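Local coordinates for peptidoglycan-recognition protein-LC isoform LCa (Drosophila melanogaster, PDB 2F2L) that activates the imd/Relish pathway of fly innate immunity, its extracellular domain belonging to a receptor that responds to peptidoglycan of Gram-negative bacteria, at residues A[16-21]-A[82-87]; A[22-27]-A[130-135]; A[28-33]-A[86-91]. All blocks are in the same frame, centred on the assembly; numbering follows the deposited sequence.

Contact 1. Residues A[16-21]-A[82-87]; sequences EIPDLE and NKMGAH. With SO4 (sulfate ion), chain E.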
loop_
_atom_site.group_PDB
_atom_site.type_symbol
_atom_site.label_atom_id
_atom_site.label_comp_id
_atom_site.label_asym_id
_atom_site.label_seq_id
_atom_site.Cartn_x
_atom_site.Cartn_y
_atom_site.Cartn_z
ATOM N N GLU A 16 13.147 -1.483 -12.113
ATOM C CA GLU A 16 13.200 -0.170 -12.729
ATOM C C GLU A 16 12.056 -0.015 -13.741
ATOM O O GLU A 16 11.703 -0.951 -14.457
ATOM C CB GLU A 16 14.543 0.038 -13.442
ATOM C CG GLU A 16 15.750 0.070 -12.509
ATOM C CD GLU A 16 17.082 -0.083 -13.249
ATOM O OE1 GLU A 16 17.749 -1.137 -13.086
ATOM O OE2 GLU A 16 17.460 0.850 -13.994
ATOM N N ILE A 17 11.498 1.187 -13.791
ATOM C CA ILE A 17 10.429 1.538 -14.722
ATOM C C ILE A 17 10.972 2.578 -15.699
ATOM O O ILE A 17 11.719 3.468 -15.296
ATOM C CB ILE A 17 9.200 2.039 -13.937
ATOM C CG1 ILE A 17 8.574 0.828 -13.219
ATOM C CG2 ILE A 17 8.173 2.701 -14.868
ATOM C CD1 ILE A 17 7.432 1.154 -12.317
ATOM N N PRO A 18 10.644 2.458 -16.991
ATOM C CA PRO A 18 11.246 3.407 -17.940
ATOM C C PRO A 18 10.691 4.825 -17.785
ATOM O O PRO A 18 9.545 4.995 -17.398
ATOM C CB PRO A 18 10.853 2.839 -19.309
ATOM C CG PRO A 18 10.340 1.450 -19.035
ATOM C CD PRO A 18 9.744 1.518 -17.682
ATOM N N ASP A 19 11.523 5.819 -18.066
ATOM C CA ASP A 19 11.089 7.208 -18.099
ATOM C C ASP A 19 10.286 7.482 -19.362
ATOM O O ASP A 19 10.586 6.956 -20.430
ATOM C CB ASP A 19 12.285 8.151 -18.113
ATOM C CG ASP A 19 13.132 8.067 -16.859
ATOM O OD1 ASP A 19 12.584 7.918 -15.750
ATOM O OD2 ASP A 19 14.365 8.200 -17.003
ATOM N N LEU A 20 9.289 8.343 -19.240
ATOM C CA LEU A 20 8.668 8.971 -20.412
ATOM C C LEU A 20 9.559 10.019 -21.085
ATOM O O LEU A 20 10.281 10.756 -20.408
ATOM C CB LEU A 20 7.394 9.684 -19.992
ATOM C CG LEU A 20 6.176 8.845 -19.669
ATOM C CD1 LEU A 20 5.125 9.758 -19.042
ATOM C CD2 LEU A 20 5.658 8.188 -20.930
ATOM N N GLU A 21 9.476 10.103 -22.413
ATOM C CA GLU A 21 9.939 11.288 -23.135
ATOM C C GLU A 21 8.897 12.385 -22.926
ATOM O O GLU A 21 7.724 12.209 -23.277
ATOM C CB GLU A 21 10.088 11.019 -24.632
ATOM C CG GLU A 21 11.002 9.862 -24.993
ATOM C CD GLU A 21 12.436 10.086 -24.565
ATOM O OE1 GLU A 21 12.928 11.226 -24.716
ATOM O OE2 GLU A 21 13.072 9.113 -24.089
ATOM N N ASN A 82 6.899 11.378 -14.399
ATOM C CA ASN A 82 8.095 11.105 -15.179
ATOM C C ASN A 82 8.259 9.683 -15.636
ATOM O O ASN A 82 9.138 9.416 -16.433
ATOM C CB ASN A 82 9.325 11.507 -14.383
ATOM C CG ASN A 82 9.314 12.960 -14.005
ATOM O OD1 ASN A 82 8.863 13.816 -14.770
ATOM N ND2 ASN A 82 9.825 13.256 -12.820
ATOM N N LYS A 83 7.428 8.771 -15.132
ATOM C CA LYS A 83 7.569 7.343 -15.434
ATOM C C LYS A 83 6.439 6.828 -16.325
ATOM O O LYS A 83 5.289 7.241 -16.198
ATOM C CB LYS A 83 7.627 6.527 -14.135
ATOM C CG LYS A 83 8.889 6.738 -13.305
ATOM C CD LYS A 83 10.129 6.241 -14.036
ATOM C CE LYS A 83 11.351 6.181 -13.134
ATOM N NZ LYS A 83 12.552 5.749 -13.910
ATOM N N MET A 84 6.793 5.915 -17.226
ATOM C CA MET A 84 5.837 5.312 -18.137
ATOM C C MET A 84 4.815 4.436 -17.368
ATOM O O MET A 84 5.182 3.622 -16.504
ATOM C CB MET A 84 6.609 4.478 -19.148
ATOM C CG MET A 84 5.858 4.086 -20.380
ATOM S SD MET A 84 6.955 3.221 -21.534
ATOM C CE MET A 84 6.952 1.608 -20.815
ATOM N N GLY A 85 3.536 4.658 -17.650
ATOM C CA GLY A 85 2.473 3.854 -17.103
ATOM C C GLY A 85 2.293 2.572 -17.882
ATOM O O GLY A 85 3.028 2.295 -18.834
ATOM N N ALA A 86 1.317 1.777 -17.450
ATOM C CA ALA A 86 1.017 0.492 -18.073
ATOM C C ALA A 86 -0.497 0.346 -18.281
ATOM O O ALA A 86 -1.054 -0.751 -18.289
ATOM C CB ALA A 86 1.559 -0.624 -17.212
ATOM N N HIS A 87 -1.138 1.480 -18.503
ATOM C CA HIS A 87 -2.586 1.576 -18.529
ATOM C C HIS A 87 -3.224 0.979 -19.791
ATOM O O HIS A 87 -4.247 0.326 -19.691
ATOM C CB HIS A 87 -3.025 3.033 -18.299
ATOM C CG HIS A 87 -2.268 4.033 -19.113
ATOM N ND1 HIS A 87 -0.997 4.456 -18.783
ATOM C CD2 HIS A 87 -2.597 4.677 -20.258
ATOM C CE1 HIS A 87 -0.582 5.329 -19.686
ATOM N NE2 HIS A 87 -1.533 5.480 -20.592
HETATM S S SO4 E . 16.419 7.110 -13.938
HETATM O O1 SO4 E . 16.311 7.272 -15.387
HETATM O O2 SO4 E . 15.244 6.416 -13.407
HETATM O O3 SO4 E . 16.535 8.418 -13.303
HETATM O O4 SO4 E . 17.606 6.313 -13.637
HETATM O O HOH W 1 12.519 3.032 -11.942
HETATM O O HOH W 2 10.837 11.184 -17.921
#

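Contact 2. Residues A[22-27]-A[130-135]; sequences LPVGLV and GKIAPS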
loop_
_atom_site.group_PDB
_atom_site.type_symbol
_atom_site.label_atom_id
_atom_site.label_comp_id
_atom_site.label_asym_id
_atom_site.label_seq_id
_atom_site.Cartn_x
_atom_site.Cartn_y
_atom_site.Cartn_z
ATOM N N LEU A 22 9.313 13.505 -22.353
ATOM C CA LEU A 22 8.386 14.590 -22.028
ATOM C C LEU A 22 8.617 15.796 -22.947
ATOM O O LEU A 22 9.699 15.964 -23.466
ATOM C CB LEU A 22 8.560 15.014 -20.565
ATOM C CG LEU A 22 8.364 13.922 -19.508
ATOM C CD1 LEU A 22 8.833 14.418 -18.155
ATOM C CD2 LEU A 22 6.910 13.459 -19.427
ATOM N N PRO A 23 7.596 16.650 -23.127
ATOM C CA PRO A 23 6.244 16.535 -22.595
ATOM C C PRO A 23 5.424 15.562 -23.416
ATOM O O PRO A 23 5.756 15.328 -24.583
ATOM C CB PRO A 23 5.689 17.960 -22.749
ATOM C CG PRO A 23 6.373 18.488 -23.939
ATOM C CD PRO A 23 7.761 17.879 -23.924
ATOM N N VAL A 24 4.374 15.000 -22.821
ATOM C CA VAL A 24 3.425 14.163 -23.573
ATOM C C VAL A 24 2.355 15.019 -24.243
ATOM O O VAL A 24 1.971 16.083 -23.728
ATOM C CB VAL A 24 2.745 13.046 -22.698
ATOM C CG1 VAL A 24 3.804 12.143 -22.049
ATOM C CG2 VAL A 24 1.784 13.611 -21.664
ATOM N N GLY A 25 1.869 14.550 -25.386
ATOM C CA GLY A 25 0.790 15.228 -26.107
ATOM C C GLY A 25 -0.570 14.609 -25.837
ATOM O O GLY A 25 -1.592 15.074 -26.350
ATOM N N LEU A 26 -0.583 13.571 -25.007
ATOM C CA LEU A 26 -1.791 12.781 -24.787
ATOM C C LEU A 26 -1.982 12.408 -23.312
ATOM O O LEU A 26 -1.064 11.894 -22.664
ATOM C CB LEU A 26 -1.717 11.515 -25.629
ATOM C CG LEU A 26 -2.912 10.564 -25.580
ATOM C CD1 LEU A 26 -4.145 11.228 -26.136
ATOM C CD2 LEU A 26 -2.586 9.301 -26.361
ATOM N N VAL A 27 -3.176 12.661 -22.796
ATOM C CA VAL A 27 -3.561 12.260 -21.444
ATOM C C VAL A 27 -4.801 11.384 -21.565
ATOM O O VAL A 27 -5.754 11.753 -22.268
ATOM C CB VAL A 27 -3.840 13.490 -20.540
ATOM C CG1 VAL A 27 -4.231 13.059 -19.121
ATOM C CG2 VAL A 27 -2.628 14.381 -20.503
ATOM N N GLY A 130 6.024 21.324 -17.520
ATOM C CA GLY A 130 6.668 20.778 -18.730
ATOM C C GLY A 130 6.411 19.283 -18.986
ATOM O O GLY A 130 7.094 18.659 -19.802
ATOM N N LYS A 131 5.411 18.720 -18.318
ATOM C CA LYS A 131 5.075 17.292 -18.447
ATOM C C LYS A 131 4.038 17.044 -19.540
ATOM O O LYS A 131 4.011 15.972 -20.169
ATOM C CB LYS A 131 4.524 16.744 -17.117
ATOM C CG LYS A 131 5.336 17.126 -15.877
ATOM C CD LYS A 131 6.805 16.700 -15.966
ATOM C CE LYS A 131 7.539 16.894 -14.617
ATOM N NZ LYS A 131 8.987 16.581 -14.728
ATOM N N ILE A 132 3.156 18.028 -19.733
ATOM C CA ILE A 132 2.068 17.926 -20.720
ATOM C C ILE A 132 2.240 19.053 -21.733
ATOM O O ILE A 132 2.448 20.196 -21.335
ATOM C CB ILE A 132 0.692 18.016 -20.025
ATOM C CG1 ILE A 132 0.542 16.870 -19.023
ATOM C CG2 ILE A 132 -0.433 17.968 -21.047
ATOM C CD1 ILE A 132 -0.732 16.926 -18.203
ATOM N N ALA A 133 2.173 18.746 -23.030
ATOM C CA ALA A 133 2.323 19.780 -24.065
ATOM C C ALA A 133 1.118 20.738 -23.991
ATOM O O ALA A 133 -0.001 20.271 -23.762
ATOM C CB ALA A 133 2.417 19.151 -25.446
ATOM N N PRO A 134 1.342 22.068 -24.143
ATOM C CA PRO A 134 0.200 22.997 -24.131
ATOM C C PRO A 134 -0.954 22.581 -25.054
ATOM O O PRO A 134 -2.104 22.832 -24.737
ATOM C CB PRO A 134 0.807 24.337 -24.585
ATOM C CG PRO A 134 2.256 24.244 -24.294
ATOM C CD PRO A 134 2.631 22.774 -24.285
ATOM N N SER A 135 -0.658 21.927 -26.169
ATOM C CA SER A 135 -1.697 21.526 -27.112
ATOM C C SER A 135 -2.109 20.076 -26.938
ATOM O O SER A 135 -2.406 19.400 -27.909
ATOM C CB SER A 135 -1.187 21.724 -28.540
ATOM O OG SER A 135 -0.152 20.791 -28.793
#

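Contact 3. Residues A[28-33]-A[86-91]; sequences IALPTN and AHMNNI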
loop_
_atom_site.group_PDB
_atom_site.type_symbol
_atom_site.label_atom_id
_atom_site.label_comp_id
_atom_site.label_asym_id
_atom_site.label_seq_id
_atom_site.Cartn_x
_atom_site.Cartn_y
_atom_site.Cartn_z
ATOM N N ILE A 28 -4.792 10.223 -20.904
ATOM C CA ILE A 28 -5.850 9.214 -21.062
ATOM C C ILE A 28 -6.605 8.983 -19.757
ATOM O O ILE A 28 -5.992 8.748 -18.689
ATOM C CB ILE A 28 -5.267 7.870 -21.550
ATOM C CG1 ILE A 28 -4.630 8.043 -22.935
ATOM C CG2 ILE A 28 -6.346 6.800 -21.642
ATOM C CD1 ILE A 28 -3.671 6.930 -23.302
ATOM N N ALA A 29 -7.934 9.047 -19.838
ATOM C CA ALA A 29 -8.780 8.809 -18.674
ATOM C C ALA A 29 -9.248 7.355 -18.645
ATOM O O ALA A 29 -9.528 6.765 -19.685
ATOM C CB ALA A 29 -9.956 9.765 -18.654
ATOM N N LEU A 30 -9.271 6.775 -17.453
ATOM C CA LEU A 30 -9.690 5.394 -17.266
ATOM C C LEU A 30 -10.443 5.244 -15.936
ATOM O O LEU A 30 -10.184 5.979 -14.988
ATOM C CB LEU A 30 -8.492 4.428 -17.250
ATOM C CG LEU A 30 -7.418 4.477 -18.335
ATOM C CD1 LEU A 30 -6.227 5.304 -17.892
ATOM C CD2 LEU A 30 -6.963 3.075 -18.681
ATOM N N PRO A 31 -11.367 4.276 -15.864
ATOM C CA PRO A 31 -11.959 3.904 -14.582
ATOM C C PRO A 31 -11.074 2.875 -13.868
ATOM O O PRO A 31 -10.355 2.123 -14.527
ATOM C CB PRO A 31 -13.287 3.278 -15.000
ATOM C CG PRO A 31 -12.955 2.615 -16.302
ATOM C CD PRO A 31 -11.915 3.476 -16.967
ATOM N N THR A 32 -11.114 2.826 -12.543
ATOM C CA THR A 32 -10.384 1.758 -11.846
ATOM C C THR A 32 -11.232 0.481 -11.785
ATOM O O THR A 32 -10.708 -0.614 -11.563
ATOM C CB THR A 32 -9.936 2.178 -10.407
ATOM O OG1 THR A 32 -11.078 2.551 -9.625
ATOM C CG2 THR A 32 -8.969 3.319 -10.460
ATOM N N ASN A 33 -12.545 0.636 -11.979
ATOM C CA ASN A 33 -13.531 -0.429 -11.753
ATOM C C ASN A 33 -13.446 -1.067 -10.372
ATOM O O ASN A 33 -13.775 -2.235 -10.191
ATOM C CB ASN A 33 -13.452 -1.485 -12.867
ATOM C CG ASN A 33 -13.818 -0.915 -14.221
ATOM O OD1 ASN A 33 -14.759 -0.128 -14.324
ATOM N ND2 ASN A 33 -13.066 -1.290 -15.264
ATOM N N ALA A 86 1.317 1.777 -17.450
ATOM C CA ALA A 86 1.017 0.492 -18.073
ATOM C C ALA A 86 -0.497 0.346 -18.281
ATOM O O ALA A 86 -1.054 -0.751 -18.289
ATOM C CB ALA A 86 1.559 -0.624 -17.212
ATOM N N HIS A 87 -1.138 1.480 -18.503
ATOM C CA HIS A 87 -2.586 1.576 -18.529
ATOM C C HIS A 87 -3.224 0.979 -19.791
ATOM O O HIS A 87 -4.247 0.326 -19.691
ATOM C CB HIS A 87 -3.025 3.033 -18.299
ATOM C CG HIS A 87 -2.268 4.033 -19.113
ATOM N ND1 HIS A 87 -0.997 4.456 -18.783
ATOM C CD2 HIS A 87 -2.597 4.677 -20.258
ATOM C CE1 HIS A 87 -0.582 5.329 -19.686
ATOM N NE2 HIS A 87 -1.533 5.480 -20.592
ATOM N N MET A 88 -2.637 1.179 -20.966
ATOM C CA MET A 88 -3.209 0.619 -22.208
ATOM C C MET A 88 -2.712 -0.791 -22.582
ATOM O O MET A 88 -3.262 -1.424 -23.504
ATOM C CB MET A 88 -2.940 1.560 -23.387
ATOM C CG MET A 88 -3.425 2.980 -23.177
ATOM S SD MET A 88 -5.175 3.098 -22.755
ATOM C CE MET A 88 -5.843 2.804 -24.391
ATOM N N ASN A 89 -1.691 -1.290 -21.884
ATOM C CA ASN A 89 -1.058 -2.569 -22.244
ATOM C C ASN A 89 -0.627 -2.536 -23.707
ATOM O O ASN A 89 -0.779 -3.512 -24.449
ATOM C CB ASN A 89 -2.016 -3.740 -22.002
ATOM C CG ASN A 89 -2.576 -3.748 -20.597
ATOM O OD1 ASN A 89 -1.838 -3.918 -19.628
ATOM N ND2 ASN A 89 -3.893 -3.578 -20.476
ATOM N N ASN A 90 -0.108 -1.382 -24.107
ATOM C CA ASN A 90 0.296 -1.130 -25.470
ATOM C C ASN A 90 1.399 -0.095 -25.423
ATOM O O ASN A 90 1.171 1.035 -24.980
ATOM C CB ASN A 90 -0.906 -0.619 -26.256
ATOM C CG ASN A 90 -0.570 -0.269 -27.672
ATOM O OD1 ASN A 90 0.199 0.643 -27.927
ATOM N ND2 ASN A 90 -1.164 -0.970 -28.600
ATOM N N ILE A 91 2.594 -0.489 -25.861
ATOM C CA ILE A 91 3.798 0.339 -25.685
ATOM C C ILE A 91 3.719 1.663 -26.466
ATOM O O ILE A 91 4.272 2.669 -26.036
ATOM C CB ILE A 91 5.099 -0.457 -26.051
ATOM C CG1 ILE A 91 6.369 0.307 -25.629
ATOM C CG2 ILE A 91 5.148 -0.803 -27.566
ATOM C CD1 ILE A 91 6.450 0.625 -24.157
#

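Contact 1. Residues A[16-21]-A[82-87]
Lys83 reaches Ile17 and Asp19 through a bend near its root: CG is anti to the carbonyl carbon (chi1 -68°), a chi2 of -65° turns CD, and the chain then runs extended out to NZ. The two segments are surface loops of the extracellular PGRP domain, which has the amidase-2 fold. The loop leading to strand 24-31 is joined to the one following strand 75-77 by a single beta bridge, Asp19 with Lys83. Three bonds grip the ammonium. Lys83 NZ lies 2.8 Å from Ile17 O and not far from that carbonyl's plane. Lys83 NZ also makes a salt bridge to Asp19 OD1 at 2.8 Å, arriving from above the carboxylate plane. The third bond goes from Lys83 NZ to O2 of a sulfate, 2.8 Å away, an ion probably left by the crystallisation liquor. Met84 N donates to Pro18 O at 2.9 Å with an almost straight N-H...O angle of 177°, and Leu20 N donates to Asn82 O at 3.0 Å. A water bridges Leu20 O and Asn82 O. Met84 bends at chi3, and its CE touches Pro18 CG at 3.8 Å. Leu20 crosses the same methionine at about a right angle, CD2 to Met84 CG at 4.1 Å. The CG2 methyl of Ile17 rests 3.5 Å from Met84 O.

Contact 2. Residues A[22-27]-A[130-135]
Leu22 lies against Gly130 and Lys131, and each part of its side chain has its own neighbour. CB is 4.0 Å from Gly130 O. CG stands anti to the carbonyl carbon (chi1 -58°), and the two methyls part from it. CD1 goes to the lysine, 3.8 Å from Lys131 CD, and CD2 sits 3.9 Å from Lys131 O. The two side chains run obliquely past one another, and Lys131 NZ goes on to bond the side-chain oxygen of Asn82. Next along, Pro23 follows a cis peptide bond and presses CB to within 3.3 Å of Gly130 O. Gly130, with positive phi, ends helix 113-128 in a Schellman motif, and after Lys131 the short strand 132-133 begins. Here Val24 and Ile132 form a parallel bridge: Val24 N donates to Lys131 O at 2.8 Å, and Ala133 N donates to Val24 O, also 2.8 Å, with an N-H...O angle of 172°. The bridge belongs to the return of a beta-alpha-beta crossover in which parallel strands 98-102 and 136-140, joined through helix 113-128, flank strand 24-31. Both segments turn a corner after it, at Gly25 and at Pro134-Ser135, and Gly25 and Val27 then pair with strand 136-140. On the buried side, Val24 CG2 comes 3.6 Å from Lys131 O. Farther in, Val27 and Ile132 cross at about a right angle, CG2 of the valine 3.9 Å from CD1 of the isoleucine, where Val27 also touches Phe100 and Leu123, and Ile132 touches Leu98.

Contact 3. Residues A[28-33]-A[86-91]
Leu30 and His87 hold the closest backbone approach here, yet their CA atoms are still 8.2 Å apart. Segment 28-33 is the end of strand 24-31 and the loop after it, whereas 86-91 is an irregular loop that enters helix 91-94 at Ile91, and the contact is carried mainly by side chains. A chi1 of 46° puts CG of His87 in the crowded position between its backbone N and carbonyl carbon, and the imidazole attached there faces the strand with its edge: Ile28 CD1 meets that edge in the ring plane, 3.7 Å from His87 NE2, the same nitrogen that is hydrogen-bonded to Ser97 OG. Leu30 crosses the histidine at about a right angle and touches it at the base, with CD1 3.9 Å from His87 CB and CD2 4.0 Å from that same carbon. Met88, bent at chi2 and chi3, folds against the isoleucine: its CG is 4.0 Å from Ile28 CD1, and its SD is 4.0 Å from Ile28 CG2. All four residues are buried in this amidase-like fold. Strand 98-102 pairs with Ile28 and Leu30 through the backbone, helix 141-144 packs on Ile28, Leu30 and Met88, and helix 91-94 adds Asp94 beside His87 and Tyr93 beside Met88.

The three contacts follow one run of chain, 16-33, from a surface loop into the central sheet. Contacts 1 and 2 have centres about 14 Å apart and meet at the Lys131 NZ to Asn82 OD1 hydrogen bond (2.8 Å). Contacts 1 and 3, with centres about 13 Å apart, share Ala86 and His87, and Met84 CE packs on Ile91 CD1 at 3.5 Å. Contacts 2 and 3 lie about 17 Å apart, centre to centre, and are linked through strand 24-31. None includes a residue that this chain sets against the bound muropeptide: Leu9, Gln11 and, on helix 40-57, Arg48, Leu49, Thr52 and Glu56.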